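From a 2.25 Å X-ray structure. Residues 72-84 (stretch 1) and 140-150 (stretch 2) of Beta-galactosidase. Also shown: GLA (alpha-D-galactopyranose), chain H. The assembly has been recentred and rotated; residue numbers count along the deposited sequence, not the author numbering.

Stretch 1 (72-84) ENIYLCLATSTGA
Stretch 2 140-150: PQIVMWHVSNE

A beta bulge interrupts the pairing of two parallel strands, 75-79 and one starting at Ile142. Leu76 pairs with Ile142 (CA-CA 4.6 Å), but Cys77 pairs with Met144 (CA-CA 4.8 Å), so Val143 is the extra residue. Its phi/psi of -109/-8 leaves the extended region, and its CA-to-CB bond points toward stretch 1. Leu78 then pairs with Trp145 (CA-CA 5.1 Å) and Ala79 with His146 (CA-CA 4.2 Å). The strand axes cross at -21° and approach to 4.4 Å.

Backbone hydrogen bonds fix this register. Leu76 N donates to Gln141 O (3.0 Å), and Val143 N to Leu76 O (2.9 Å). Past the bulge, Leu78 N donates to Met144 O (2.9 Å), His146 N to Leu78 O (2.9 Å), and Thr80 N to His146 O (3.1 Å). Stretch 1 enters through Asn73, phi/psi 55/32, which closes a helix in a Schellman motif. There Gln141, chi1 m and chi2 m, turns its amide back so that NE2 donates to Ile74 O (2.9 Å).

One sheet face carries Leu76 (m, t), Ile142 (m, t), Leu78 (t, p) and Trp145 (m, chi2 104°). Leu78 CD2 packs 3.4 Å from Trp145 CZ3 and 3.9 Å from Ile142 CD1. The other face carries Cys77 (t), Met144 (t, p, p), Ala79 and His146 (t, chi2 -48°). Cys77 SG meets the edge of the His146 ring, 5.3 Å from SG to the ring centroid. Tyr75, chi1 m, places CD1 3.7 Å from Val143 CG1.

Beyond the strands, Thr80 (p) takes over from the backbone: Ser148, with phi/psi 54/-145, donates from N to Thr80 OG1 (2.8 Å). Gly83 CA lies 3.4 Å from Ser148 OG; an ideal CB on Gly83 would clash with Asn149 CB at 3.0 Å. Asn149 (t) donates from ND2 to galactose GLA O2 (3.1 Å).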

# COMPACT_ATOMS: atom_id res chain seq x y z
N GLU A 72 4.07 51.24 8.96
CA GLU A 72 5.27 50.96 8.16
C GLU A 72 4.99 51.08 6.67
O GLU A 72 5.85 50.77 5.86
CB GLU A 72 5.78 49.55 8.43
CG GLU A 72 6.12 49.29 9.87
CD GLU A 72 7.07 50.34 10.39
OE1 GLU A 72 8.03 50.68 9.68
OE2 GLU A 72 6.83 50.85 11.50
N ASN A 73 3.79 51.52 6.31
CA ASN A 73 3.39 51.59 4.91
C ASN A 73 3.54 50.24 4.19
O ASN A 73 3.83 50.18 2.99
CB ASN A 73 4.12 52.72 4.16
CG ASN A 73 3.51 53.02 2.78
OD1 ASN A 73 4.23 53.19 1.79
ND2 ASN A 73 2.18 53.09 2.72
N ILE A 74 3.35 49.16 4.93
CA ILE A 74 3.28 47.83 4.34
C ILE A 74 1.85 47.59 3.86
O ILE A 74 0.89 47.92 4.56
CB ILE A 74 3.69 46.74 5.34
CG1 ILE A 74 5.18 46.85 5.64
CG2 ILE A 74 3.34 45.36 4.82
CD1 ILE A 74 5.65 45.94 6.76
N TYR A 75 1.72 47.04 2.65
CA TYR A 75 0.42 46.82 2.03
C TYR A 75 -0.20 45.49 2.44
O TYR A 75 0.52 44.55 2.80
CB TYR A 75 0.53 46.91 0.51
CG TYR A 75 0.81 48.33 0.04
CD1 TYR A 75 -0.18 49.30 0.08
CD2 TYR A 75 2.07 48.69 -0.45
CE1 TYR A 75 0.07 50.60 -0.35
CE2 TYR A 75 2.33 49.98 -0.89
CZ TYR A 75 1.33 50.93 -0.84
OH TYR A 75 1.58 52.22 -1.26
N LEU A 76 -1.52 45.40 2.35
CA LEU A 76 -2.26 44.27 2.88
C LEU A 76 -2.95 43.43 1.81
O LEU A 76 -3.75 43.93 1.02
CB LEU A 76 -3.26 44.74 3.92
CG LEU A 76 -2.59 45.57 5.02
CD1 LEU A 76 -3.59 46.33 5.86
CD2 LEU A 76 -1.72 44.68 5.88
N CYS A 77 -2.60 42.15 1.79
CA CYS A 77 -3.38 41.15 1.09
C CYS A 77 -4.28 40.51 2.16
O CYS A 77 -3.84 39.64 2.91
CB CYS A 77 -2.47 40.12 0.44
SG CYS A 77 -3.36 38.89 -0.51
N LEU A 78 -5.53 40.96 2.25
CA LEU A 78 -6.40 40.58 3.36
C LEU A 78 -7.22 39.34 3.04
O LEU A 78 -7.99 39.33 2.08
CB LEU A 78 -7.31 41.74 3.78
CG LEU A 78 -8.25 41.48 4.97
CD1 LEU A 78 -7.47 41.07 6.24
CD2 LEU A 78 -9.12 42.68 5.26
N ALA A 79 -7.06 38.29 3.84
CA ALA A 79 -7.80 37.05 3.63
C ALA A 79 -9.14 37.07 4.37
O ALA A 79 -9.30 37.74 5.39
CB ALA A 79 -6.95 35.85 4.05
N THR A 80 -10.11 36.33 3.86
CA THR A 80 -11.42 36.23 4.49
C THR A 80 -11.47 35.24 5.66
O THR A 80 -12.46 35.19 6.38
CB THR A 80 -12.48 35.79 3.47
OG1 THR A 80 -12.09 34.54 2.91
CG2 THR A 80 -12.59 36.83 2.37
N SER A 81 -10.41 34.43 5.81
CA SER A 81 -10.31 33.49 6.93
C SER A 81 -11.23 32.28 6.80
O SER A 81 -11.42 31.54 7.76
CB SER A 81 -10.61 34.17 8.27
OG SER A 81 -9.46 34.25 9.08
N THR A 82 -11.80 32.07 5.62
CA THR A 82 -12.75 30.97 5.44
C THR A 82 -12.14 29.61 5.09
O THR A 82 -12.87 28.64 4.88
CB THR A 82 -13.83 31.34 4.40
OG1 THR A 82 -13.21 31.62 3.14
CG2 THR A 82 -14.63 32.57 4.87
N GLY A 83 -10.82 29.51 5.04
CA GLY A 83 -10.17 28.26 4.67
C GLY A 83 -10.16 27.20 5.76
O GLY A 83 -9.82 26.05 5.52
N ALA A 84 -10.53 27.58 6.98
CA ALA A 84 -10.65 26.61 8.07
C ALA A 84 -11.71 27.10 9.03
O ALA A 84 -11.58 28.19 9.60
CB ALA A 84 -9.31 26.44 8.80
N PRO A 140 -7.06 52.28 3.08
CA PRO A 140 -6.18 52.57 1.95
C PRO A 140 -5.12 51.51 1.65
O PRO A 140 -4.64 51.47 0.52
CB PRO A 140 -5.48 53.87 2.38
CG PRO A 140 -5.51 53.83 3.88
CD PRO A 140 -6.83 53.19 4.22
N GLN A 141 -4.76 50.69 2.63
CA GLN A 141 -3.63 49.78 2.49
C GLN A 141 -3.98 48.45 1.81
O GLN A 141 -3.10 47.77 1.27
CB GLN A 141 -2.99 49.49 3.85
CG GLN A 141 -2.23 50.65 4.43
CD GLN A 141 -1.15 51.15 3.50
OE1 GLN A 141 -1.32 52.18 2.84
NE2 GLN A 141 -0.04 50.42 3.43
N ILE A 142 -5.26 48.09 1.84
CA ILE A 142 -5.71 46.82 1.29
C ILE A 142 -5.66 46.83 -0.23
O ILE A 142 -6.40 47.54 -0.88
CB ILE A 142 -7.13 46.48 1.74
CG1 ILE A 142 -7.21 46.49 3.27
CG2 ILE A 142 -7.56 45.15 1.17
CD1 ILE A 142 -8.60 46.23 3.81
N VAL A 143 -4.78 46.00 -0.80
CA VAL A 143 -4.53 46.03 -2.23
C VAL A 143 -5.10 44.79 -2.92
O VAL A 143 -5.09 44.70 -4.15
CB VAL A 143 -3.02 46.09 -2.51
CG1 VAL A 143 -2.46 47.48 -2.19
CG2 VAL A 143 -2.29 45.02 -1.70
N MET A 144 -5.56 43.83 -2.12
CA MET A 144 -5.98 42.53 -2.65
C MET A 144 -6.78 41.77 -1.61
O MET A 144 -6.44 41.79 -0.43
CB MET A 144 -4.75 41.73 -3.08
CG MET A 144 -5.04 40.37 -3.69
SD MET A 144 -5.84 40.41 -5.33
CE MET A 144 -4.70 41.41 -6.27
N TRP A 145 -7.87 41.11 -2.04
CA TRP A 145 -8.60 40.18 -1.19
C TRP A 145 -8.15 38.75 -1.49
O TRP A 145 -8.01 38.36 -2.64
CB TRP A 145 -10.12 40.27 -1.39
CG TRP A 145 -10.79 41.48 -0.79
CD1 TRP A 145 -11.22 42.58 -1.46
CD2 TRP A 145 -11.10 41.70 0.59
NE1 TRP A 145 -11.78 43.48 -0.59
CE2 TRP A 145 -11.71 42.97 0.68
CE3 TRP A 145 -10.91 40.97 1.76
CZ2 TRP A 145 -12.14 43.50 1.89
CZ3 TRP A 145 -11.33 41.50 2.96
CH2 TRP A 145 -11.94 42.76 3.02
N HIS A 146 -7.95 37.98 -0.43
CA HIS A 146 -7.46 36.61 -0.50
C HIS A 146 -8.59 35.72 0.05
O HIS A 146 -8.66 35.46 1.26
CB HIS A 146 -6.15 36.53 0.30
CG HIS A 146 -5.56 35.16 0.45
ND1 HIS A 146 -6.30 34.05 0.83
CD2 HIS A 146 -4.28 34.74 0.35
CE1 HIS A 146 -5.49 33.01 0.93
NE2 HIS A 146 -4.26 33.39 0.65
N VAL A 147 -9.48 35.29 -0.84
CA VAL A 147 -10.66 34.52 -0.45
C VAL A 147 -10.30 33.12 -0.01
O VAL A 147 -9.63 32.37 -0.75
CB VAL A 147 -11.67 34.40 -1.61
CG1 VAL A 147 -12.77 33.39 -1.26
CG2 VAL A 147 -12.25 35.76 -1.95
N SER A 148 -10.72 32.76 1.21
CA SER A 148 -10.47 31.42 1.73
C SER A 148 -8.96 31.12 1.65
O SER A 148 -8.13 32.00 1.85
CB SER A 148 -11.28 30.40 0.92
OG SER A 148 -11.33 29.13 1.56
N ASN A 149 -8.62 29.86 1.37
CA ASN A 149 -7.25 29.44 1.15
C ASN A 149 -7.25 28.06 0.50
O ASN A 149 -7.92 27.14 0.98
CB ASN A 149 -6.47 29.38 2.46
CG ASN A 149 -4.98 29.22 2.23
OD1 ASN A 149 -4.33 30.11 1.69
ND2 ASN A 149 -4.43 28.08 2.63
N GLU A 150 -6.50 27.92 -0.59
CA GLU A 150 -6.41 26.67 -1.34
C GLU A 150 -7.69 25.79 -1.31
O GLU A 150 -7.70 24.72 -0.69
CB GLU A 150 -5.19 25.84 -0.90
CG GLU A 150 -3.84 26.51 -1.14
CD GLU A 150 -2.67 25.53 -1.11
OE1 GLU A 150 -2.77 24.46 -0.45
OE2 GLU A 150 -1.64 25.82 -1.76
C1 GLA H . 0.04 25.93 1.07
C2 GLA H . -0.87 26.75 2.03
C3 GLA H . -0.08 27.51 3.10
C4 GLA H . 0.91 26.54 3.73
C5 GLA H . 1.76 25.90 2.63
C6 GLA H . 2.80 24.99 3.29
O1 GLA H . 0.82 26.71 0.15
O2 GLA H . -1.66 27.67 1.29
O3 GLA H . -0.94 28.02 4.14
O4 GLA H . 0.14 25.54 4.37
O5 GLA H . 0.92 25.09 1.79
O6 GLA H . 3.85 24.68 2.36